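Local coordinates for ESAT-6/WXG100 secretion system protein (Streptococcus gallolyticus, PDB 7JQE), which is EsaA, a membrane subunit of the bacterial type VIIb secretion system, and probably takes part in exporting protein toxins, at residues L237-Y241 and L435-I440; E195-M200 and M422-L426; M200-V205 and V247-G252. All blocks are in the same frame, centred on the assembly; numbering follows the deposited sequence.

Contact 1. Residues L237-Y241 and L435-I440. With EDO (1,2-ethanediol), chain M.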
loop_
_atom_site.group_PDB
_atom_site.type_symbol
_atom_site.label_atom_id
_atom_site.label_comp_id
_atom_site.label_asym_id
_atom_site.label_seq_id
_atom_site.Cartn_x
_atom_site.Cartn_y
_atom_site.Cartn_z
ATOM N N LEU A 237 -3.547 5.455 -12.011
ATOM C CA LEU A 237 -3.740 6.007 -10.674
ATOM C C LEU A 237 -2.562 6.878 -10.261
ATOM O O LEU A 237 -2.753 7.974 -9.717
ATOM C CB LEU A 237 -3.955 4.874 -9.669
ATOM C CG LEU A 237 -4.015 5.250 -8.185
ATOM C CD1 LEU A 237 -5.122 6.259 -7.921
ATOM C CD2 LEU A 237 -4.194 4.009 -7.312
ATOM N N LEU A 238 -1.333 6.411 -10.510
ATOM C CA LEU A 238 -0.166 7.240 -10.222
ATOM C C LEU A 238 -0.239 8.566 -10.964
ATOM O O LEU A 238 0.272 9.581 -10.477
ATOM C CB LEU A 238 1.118 6.499 -10.591
ATOM C CG LEU A 238 1.353 5.166 -9.881
ATOM C CD1 LEU A 238 2.599 4.481 -10.433
ATOM C CD2 LEU A 238 1.486 5.389 -8.397
ATOM N N GLY A 239 -0.860 8.577 -12.143
ATOM C CA GLY A 239 -1.050 9.831 -12.849
ATOM C C GLY A 239 -1.998 10.760 -12.119
ATOM O O GLY A 239 -1.742 11.962 -12.011
ATOM N N LYS A 240 -3.106 10.217 -11.603
ATOM C CA LYS A 240 -4.044 11.033 -10.840
ATOM C C LYS A 240 -3.358 11.678 -9.646
ATOM O O LYS A 240 -3.538 12.875 -9.382
ATOM C CB LYS A 240 -5.228 10.186 -10.375
ATOM C CG LYS A 240 -6.418 10.179 -11.314
ATOM C CD LYS A 240 -7.582 9.424 -10.689
ATOM C CE LYS A 240 -8.787 9.390 -11.616
ATOM N NZ LYS A 240 -9.757 8.325 -11.233
ATOM N N TYR A 241 -2.556 10.901 -8.919
ATOM C CA TYR A 241 -1.860 11.432 -7.754
ATOM C C TYR A 241 -0.836 12.487 -8.159
ATOM O O TYR A 241 -0.764 13.560 -7.547
ATOM C CB TYR A 241 -1.193 10.289 -6.998
ATOM C CG TYR A 241 -0.701 10.666 -5.626
ATOM C CD1 TYR A 241 -1.515 10.509 -4.505
ATOM C CD2 TYR A 241 0.578 11.166 -5.443
ATOM C CE1 TYR A 241 -1.064 10.842 -3.241
ATOM C CE2 TYR A 241 1.036 11.503 -4.185
ATOM C CZ TYR A 241 0.211 11.342 -3.087
ATOM O OH TYR A 241 0.672 11.679 -1.834
ATOM N N LEU A 435 -9.479 0.852 -9.338
ATOM C CA LEU A 435 -8.636 2.022 -9.123
ATOM C C LEU A 435 -9.139 3.250 -9.870
ATOM O O LEU A 435 -8.856 4.377 -9.448
ATOM C CB LEU A 435 -7.194 1.703 -9.533
ATOM C CG LEU A 435 -6.562 0.513 -8.800
ATOM C CD1 LEU A 435 -5.076 0.407 -9.126
ATOM C CD2 LEU A 435 -6.784 0.643 -7.301
ATOM N N SER A 436 -9.890 3.069 -10.958
ATOM C CA SER A 436 -10.384 4.229 -11.692
ATOM C C SER A 436 -11.348 5.071 -10.865
ATOM O O SER A 436 -11.522 6.260 -11.159
ATOM C CB SER A 436 -11.058 3.788 -12.994
ATOM O OG SER A 436 -11.998 2.755 -12.765
ATOM N N GLN A 437 -11.968 4.492 -9.837
ATOM C CA GLN A 437 -12.964 5.191 -9.034
ATOM C C GLN A 437 -12.361 6.005 -7.901
ATOM O O GLN A 437 -13.093 6.741 -7.234
ATOM C CB GLN A 437 -13.965 4.189 -8.446
ATOM C CG GLN A 437 -14.718 3.391 -9.490
ATOM C CD GLN A 437 -15.446 4.286 -10.471
ATOM O OE1 GLN A 437 -16.429 4.939 -10.121
ATOM N NE2 GLN A 437 -14.957 4.332 -11.705
ATOM N N ILE A 438 -11.057 5.896 -7.664
ATOM C CA ILE A 438 -10.428 6.543 -6.519
ATOM C C ILE A 438 -10.150 8.002 -6.861
ATOM O O ILE A 438 -9.485 8.303 -7.857
ATOM C CB ILE A 438 -9.141 5.810 -6.114
ATOM C CG1 ILE A 438 -9.471 4.357 -5.751
ATOM C CG2 ILE A 438 -8.455 6.528 -4.961
ATOM C CD1 ILE A 438 -8.308 3.580 -5.197
ATOM N N ASP A 439 -10.659 8.911 -6.032
ATOM C CA ASP A 439 -10.491 10.347 -6.226
ATOM C C ASP A 439 -9.463 10.867 -5.228
ATOM O O ASP A 439 -9.511 10.517 -4.045
ATOM C CB ASP A 439 -11.829 11.070 -6.054
ATOM C CG ASP A 439 -11.774 12.522 -6.496
ATOM O OD1 ASP A 439 -10.794 13.221 -6.158
ATOM O OD2 ASP A 439 -12.718 12.969 -7.185
ATOM N N ILE A 440 -8.536 11.694 -5.702
ATOM C CA ILE A 440 -7.435 12.187 -4.879
ATOM C C ILE A 440 -7.711 13.589 -4.345
ATOM O O ILE A 440 -7.610 13.830 -3.142
ATOM C CB ILE A 440 -6.111 12.143 -5.671
ATOM C CG1 ILE A 440 -5.883 10.747 -6.258
ATOM C CG2 ILE A 440 -4.949 12.529 -4.771
ATOM C CD1 ILE A 440 -5.744 9.666 -5.226
HETATM C C1 EDO M . -4.780 14.964 0.199
HETATM O O1 EDO M . -4.759 14.404 1.520
HETATM C C2 EDO M . -6.215 15.013 -0.318
HETATM O O2 EDO M . -6.260 15.650 -1.602
#

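Contact 2. Residues E195-M200 and M422-L426. With EDO (1,2-ethanediol), chain H; EDO (1,2-ethanediol), chain X.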
loop_
_atom_site.group_PDB
_atom_site.type_symbol
_atom_site.label_atom_id
_atom_site.label_comp_id
_atom_site.label_asym_id
_atom_site.label_seq_id
_atom_site.Cartn_x
_atom_site.Cartn_y
_atom_site.Cartn_z
ATOM N N GLU A 195 6.735 9.948 1.381
ATOM C CA GLU A 195 7.256 8.646 0.970
ATOM C C GLU A 195 6.816 8.301 -0.448
ATOM O O GLU A 195 7.622 7.840 -1.265
ATOM C CB GLU A 195 6.802 7.566 1.952
ATOM C CG GLU A 195 7.088 6.143 1.478
ATOM C CD GLU A 195 8.552 5.917 1.162
ATOM O OE1 GLU A 195 9.379 6.763 1.560
ATOM O OE2 GLU A 195 8.875 4.897 0.510
ATOM N N ILE A 196 5.538 8.518 -0.755
ATOM C CA ILE A 196 5.022 8.244 -2.094
ATOM C C ILE A 196 5.808 9.028 -3.140
ATOM O O ILE A 196 6.241 8.477 -4.161
ATOM C CB ILE A 196 3.519 8.566 -2.154
ATOM C CG1 ILE A 196 2.750 7.694 -1.161
ATOM C CG2 ILE A 196 2.978 8.379 -3.554
ATOM C CD1 ILE A 196 1.287 8.040 -1.062
ATOM N N ALA A 197 6.001 10.330 -2.908
ATOM C CA ALA A 197 6.728 11.144 -3.878
ATOM C C ALA A 197 8.158 10.657 -4.056
ATOM O O ALA A 197 8.709 10.739 -5.158
ATOM C CB ALA A 197 6.719 12.614 -3.458
ATOM N N SER A 198 8.779 10.159 -2.985
ATOM C CA SER A 198 10.120 9.603 -3.099
ATOM C C SER A 198 10.130 8.420 -4.057
ATOM O O SER A 198 10.949 8.357 -4.981
ATOM C CB SER A 198 10.632 9.190 -1.721
ATOM O OG SER A 198 11.865 8.504 -1.821
ATOM N N LEU A 199 9.210 7.475 -3.855
ATOM C CA LEU A 199 9.090 6.337 -4.760
ATOM C C LEU A 199 8.848 6.793 -6.194
ATOM O O LEU A 199 9.472 6.287 -7.135
ATOM C CB LEU A 199 7.958 5.423 -4.294
ATOM C CG LEU A 199 8.267 4.446 -3.163
ATOM C CD1 LEU A 199 6.981 3.817 -2.655
ATOM C CD2 LEU A 199 9.230 3.372 -3.651
HETATM N N MSE A 200 7.939 7.742 -6.383
HETATM C CA MSE A 200 7.538 8.154 -7.723
HETATM C C MSE A 200 8.616 8.966 -8.430
HETATM O O MSE A 200 8.548 9.162 -9.643
HETATM C CB MSE A 200 6.234 8.955 -7.665
HETATM C CG MSE A 200 5.043 8.137 -7.171
HETATM SE SE MSE A 200 3.319 9.051 -7.264
HETATM C CE MSE A 200 3.322 9.600 -9.135
HETATM N N MSE A 422 -0.017 2.042 -1.924
HETATM C CA MSE A 422 -0.074 3.078 -0.904
HETATM C C MSE A 422 -1.196 4.052 -1.226
HETATM O O MSE A 422 -2.060 4.319 -0.392
HETATM C CB MSE A 422 1.256 3.818 -0.805
HETATM C CG MSE A 422 2.385 2.990 -0.224
HETATM SE SE MSE A 422 4.088 3.949 -0.272
HETATM C CE MSE A 422 5.140 2.739 0.840
ATOM N N ILE A 423 -1.186 4.572 -2.454
ATOM C CA ILE A 423 -2.235 5.496 -2.875
ATOM C C ILE A 423 -3.606 4.850 -2.717
ATOM O O ILE A 423 -4.540 5.454 -2.179
ATOM C CB ILE A 423 -1.993 5.961 -4.319
ATOM C CG1 ILE A 423 -0.643 6.673 -4.421
ATOM C CG2 ILE A 423 -3.117 6.870 -4.774
ATOM C CD1 ILE A 423 -0.228 7.024 -5.852
ATOM N N GLN A 424 -3.744 3.607 -3.181
ATOM C CA GLN A 424 -5.023 2.909 -3.079
ATOM C C GLN A 424 -5.512 2.835 -1.634
ATOM O O GLN A 424 -6.709 2.992 -1.367
ATOM C CB GLN A 424 -4.888 1.505 -3.664
ATOM C CG GLN A 424 -6.111 0.635 -3.485
ATOM C CD GLN A 424 -5.896 -0.779 -3.992
ATOM O OE1 GLN A 424 -4.762 -1.204 -4.214
ATOM N NE2 GLN A 424 -6.984 -1.516 -4.175
ATOM N N THR A 425 -4.600 2.590 -0.690
ATOM C CA THR A 425 -4.984 2.346 0.695
ATOM C C THR A 425 -5.336 3.632 1.430
ATOM O O THR A 425 -6.102 3.599 2.400
ATOM C CB THR A 425 -3.852 1.628 1.431
ATOM O OG1 THR A 425 -3.486 0.445 0.709
ATOM C CG2 THR A 425 -4.283 1.245 2.836
ATOM N N LEU A 426 -4.786 4.763 0.994
ATOM C CA LEU A 426 -5.038 6.043 1.639
ATOM C C LEU A 426 -6.245 6.766 1.057
ATOM O O LEU A 426 -6.976 7.432 1.796
ATOM C CB LEU A 426 -3.801 6.939 1.530
ATOM C CG LEU A 426 -2.569 6.479 2.315
ATOM C CD1 LEU A 426 -1.365 7.364 2.020
ATOM C CD2 LEU A 426 -2.861 6.452 3.810
HETATM C C1 EDO H . -7.535 -1.306 0.219
HETATM O O1 EDO H . -8.832 -1.855 0.470
HETATM C C2 EDO H . -7.693 -0.045 -0.625
HETATM O O2 EDO H . -8.608 0.864 0.002
HETATM C C1 EDO X . 12.918 4.754 1.342
HETATM O O1 EDO X . 11.883 4.442 0.397
HETATM C C2 EDO X . 12.733 6.178 1.865
HETATM O O2 EDO X . 13.715 6.462 2.869
#

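Contact 3. Residues M200-V205 and V247-G252. With EDO (1,2-ethanediol), chain U.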
loop_
_atom_site.group_PDB
_atom_site.type_symbol
_atom_site.label_atom_id
_atom_site.label_comp_id
_atom_site.label_asym_id
_atom_site.label_seq_id
_atom_site.Cartn_x
_atom_site.Cartn_y
_atom_site.Cartn_z
HETATM N N MSE A 200 7.939 7.742 -6.383
HETATM C CA MSE A 200 7.538 8.154 -7.723
HETATM C C MSE A 200 8.616 8.966 -8.430
HETATM O O MSE A 200 8.548 9.162 -9.643
HETATM C CB MSE A 200 6.234 8.955 -7.665
HETATM C CG MSE A 200 5.043 8.137 -7.171
HETATM SE SE MSE A 200 3.319 9.051 -7.264
HETATM C CE MSE A 200 3.322 9.600 -9.135
ATOM N N GLY A 201 9.614 9.430 -7.673
ATOM C CA GLY A 201 10.664 10.243 -8.267
ATOM C C GLY A 201 11.471 9.514 -9.326
ATOM O O GLY A 201 12.080 10.146 -10.193
ATOM N N SER A 202 11.495 8.182 -9.274
ATOM C CA SER A 202 12.232 7.375 -10.239
ATOM C C SER A 202 11.301 6.478 -11.050
ATOM O O SER A 202 11.717 5.435 -11.558
ATOM C CB SER A 202 13.302 6.541 -9.537
ATOM O OG SER A 202 12.711 5.570 -8.699
ATOM N N VAL A 203 10.042 6.881 -11.189
ATOM C CA VAL A 203 9.049 6.116 -11.930
ATOM C C VAL A 203 8.489 6.980 -13.052
ATOM O O VAL A 203 8.359 8.200 -12.918
ATOM C CB VAL A 203 7.920 5.619 -11.002
ATOM C CG1 VAL A 203 6.780 5.039 -11.814
ATOM C CG2 VAL A 203 8.464 4.598 -10.021
ATOM N N ASP A 204 8.162 6.335 -14.168
ATOM C CA ASP A 204 7.572 6.991 -15.330
ATOM C C ASP A 204 6.094 6.635 -15.370
ATOM O O ASP A 204 5.746 5.464 -15.557
ATOM C CB ASP A 204 8.281 6.553 -16.615
ATOM C CG ASP A 204 7.781 7.285 -17.851
ATOM O OD1 ASP A 204 6.642 7.792 -17.844
ATOM O OD2 ASP A 204 8.533 7.339 -18.849
ATOM N N VAL A 205 5.227 7.640 -15.195
ATOM C CA VAL A 205 3.793 7.383 -15.039
ATOM C C VAL A 205 3.019 7.427 -16.348
ATOM O O VAL A 205 1.836 7.052 -16.363
ATOM C CB VAL A 205 3.146 8.382 -14.058
ATOM C CG1 VAL A 205 3.904 8.397 -12.745
ATOM C CG2 VAL A 205 3.097 9.768 -14.673
ATOM N N VAL A 247 4.019 16.112 -8.030
ATOM C CA VAL A 247 5.039 15.074 -7.949
ATOM C C VAL A 247 5.914 15.123 -9.197
ATOM O O VAL A 247 5.423 14.958 -10.319
ATOM C CB VAL A 247 4.399 13.689 -7.779
ATOM C CG1 VAL A 247 5.431 12.675 -7.315
ATOM C CG2 VAL A 247 3.238 13.766 -6.800
ATOM N N THR A 248 7.213 15.350 -9.000
ATOM C CA THR A 248 8.188 15.211 -10.075
ATOM C C THR A 248 8.476 13.735 -10.325
ATOM O O THR A 248 8.700 12.971 -9.379
ATOM C CB THR A 248 9.475 15.956 -9.722
ATOM O OG1 THR A 248 9.240 17.367 -9.799
ATOM C CG2 THR A 248 10.594 15.591 -10.679
ATOM N N THR A 249 8.454 13.331 -11.595
ATOM C CA THR A 249 8.710 11.948 -11.989
ATOM C C THR A 249 9.759 11.913 -13.096
ATOM O O THR A 249 10.270 12.948 -13.535
ATOM C CB THR A 249 7.427 11.246 -12.453
ATOM O OG1 THR A 249 6.735 12.076 -13.396
ATOM C CG2 THR A 249 6.522 10.942 -11.268
ATOM N N VAL A 250 10.073 10.705 -13.554
ATOM C CA VAL A 250 11.060 10.494 -14.603
ATOM C C VAL A 250 10.335 10.192 -15.909
ATOM O O VAL A 250 9.187 9.740 -15.923
ATOM C CB VAL A 250 12.050 9.368 -14.226
ATOM C CG1 VAL A 250 12.298 8.449 -15.402
ATOM C CG2 VAL A 250 13.357 9.976 -13.731
ATOM N N SER A 251 11.011 10.455 -17.027
ATOM C CA SER A 251 10.402 10.307 -18.349
ATOM C C SER A 251 11.362 9.580 -19.289
ATOM O O SER A 251 12.406 10.127 -19.660
ATOM C CB SER A 251 10.025 11.672 -18.921
ATOM O OG SER A 251 9.297 11.532 -20.126
ATOM N N GLY A 252 11.006 8.365 -19.687
ATOM C CA GLY A 252 11.721 7.668 -20.735
ATOM C C GLY A 252 12.578 6.526 -20.202
ATOM O O GLY A 252 12.937 6.464 -19.024
HETATM C C1 EDO U . 4.297 18.326 -11.606
HETATM O O1 EDO U . 4.094 16.919 -11.421
HETATM C C2 EDO U . 3.449 18.783 -12.787
HETATM O O2 EDO U . 2.363 17.862 -12.962
HETATM O O HOH W 1 6.325 10.450 -15.604
#

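Contact 1. Residues L237-Y241 and L435-I440
Leu237 and Ile440 mark the close-packed side of this contact, where one face of a helix meets an irregular loop. Leu237 spreads its two methyls between different partners, its CG lying opposite the backbone N (chi1 173°). CD2 meets Leu435 CD1 at 4.1 Å, the two side chains crossing at about a right angle, while CD1 reaches Ile438 CB and Ile440 CD1, each 4.4 Å away. One helical turn on, Tyr241 lies across Ile440, whose CG2 comes to 4.0 Å from the ring carbon CD1, an approach neither over the face nor along the edge. Ile440 CG1 also rests against Lys240 CB, so its two branches bridge consecutive helix residues.

The solvent side is polar and looser. Lys240 stretches its straight chain along the loop and brings its ammonium group to a bend rich in carbonyls. NZ makes a weak hydrogen bond of 3.4 Å to Ile438 O; Ser436 O is nearer, at 2.7 Å from NZ, but at a poor bonding angle. The turn 435-438 is closed by Ile438 N bonding to Leu435 O, and Ser436 OG turns to Asp434. A 1,2-ethanediol donates to Ile440 O at the far end.

The loop follows helix 396-427 and covers one flank of helix 225-244; Leu237, Leu238 and Tyr241 also touch helix 396-427, and Leu238 and Tyr241 reach helix 191-200.

Contact 2. Residues E195-M200 and M422-L426
Met422, a selenomethionine, drives its extended side chain into a hollow formed by Glu195, Ile196 and Leu199 on the facing helix. Its chain stays straight beyond CG (chi3 170°), which carries the selenium past Ile196 and its terminal methyl between the two outer walls. SE lies 3.8 Å from Leu199 CD1 and 4.1 Å from Ile196 CG1; CE ends 4.0 Å from Glu195 CG, on the aliphatic part of that side chain. Ile196 is the answering bump. It lies alongside Met422, the two side chains pointing opposite ways, and settles between Met422, Ile423 and Leu426, with CG2 4.1 Å from Ile423 CG1 and CD1 4.1 Å from Leu426 CD1. At the C-terminal end of helix 191-200, the selenium of Met200 comes within 4.3 Å of Ile423 CD1.

The segment axes approach to 11.8 Å and run roughly antiparallel at 154°, a wide spacing spanned by long side chains rather than by close backbones. Helix 225-244 packs on Ile196 and Ile423. On another flank, Gln424 and Thr425 of the second subunit pack against Met422 and Leu426, so helix 396-427 faces both its own fold and its partner.

Glu195 bends at chi2, lays its methylene on Met422 and leaves its carboxylate to accept from a 1,2-ethanediol through OE2. No hydrogen bond joins the segments, and cohesion here rests on shape and apolar burial.

Contact 3. Residues M200-V205 and V247-G252
Val250 O lies over one face of the Asp204 carboxylate, 3.4 Å from CG. OD2 accepts from Gly252 N at 2.8 Å, a nearly straight bond (163° at the hydrogen) arriving on the anti side of the carboxylate and 34° out of its plane. Ser251 CA also approaches OD2, because the carboxylate is swung along the opposing chain, trans to the backbone N (chi1 -176°). The other oxygen, OD1, is taken by Ala206 N, so one amide from each loop holds an oxygen of the carboxylate. Asp209 brings a second carboxylate near OD2, which may raise the proton affinity of the pair. The Val203 carbonyl is met from above its plane: Val250 N bonds to Val203 O at 3.1 Å.

A type I turn from Met200 to Val203 brings the chain off the end of helix 191-200, closed by Val203 N on Met200 O, and the loop that follows helix 225-244 runs beside it without forming a regular strand pair. Two CA-H...O contacts, Gly201 CA to Thr248 O and Asp204 CA to Val250 O (3.2 Å), add to this backbone pairing. A water accepts from Val205 N, donates to Val250 O and lies 2.8 Å from Thr249 OG1, which is also bonded to Lys242. On the inner side, Val247 CG1 packs on Met200 CB at 3.8 Å, while Thr249 CG2 meets Val205 CG1 at 3.9 Å. Val247 O, also bonded by Lys242, accepts from a 1,2-ethanediol.

How the contacts relate
Helix 225-244 carries one side of contact 1, packs on contact 2 and leads into the loop of contact 3. The centres of contacts 1 and 2 are about 11 Å apart, and Ile423 CD1 of contact 2 lies against Leu238 CD2 (3.5 Å) and Tyr241 CB (3.6 Å) of contact 1. Contacts 2 and 3, about 13 Å between centres, share Met200, where helix 191-200 gives way to the turn; in sequence, contact 3 is nested inside the loop closed by contact 2. Contacts 1 and 3 lie about 16 Å apart, yet Tyr241 CD2 reaches Val247 CG2 at 4.0 Å. The bound 1,2-ethanediols probably come from the crystallisation liquor. Of the three, contact 2 alone also meets the second subunit.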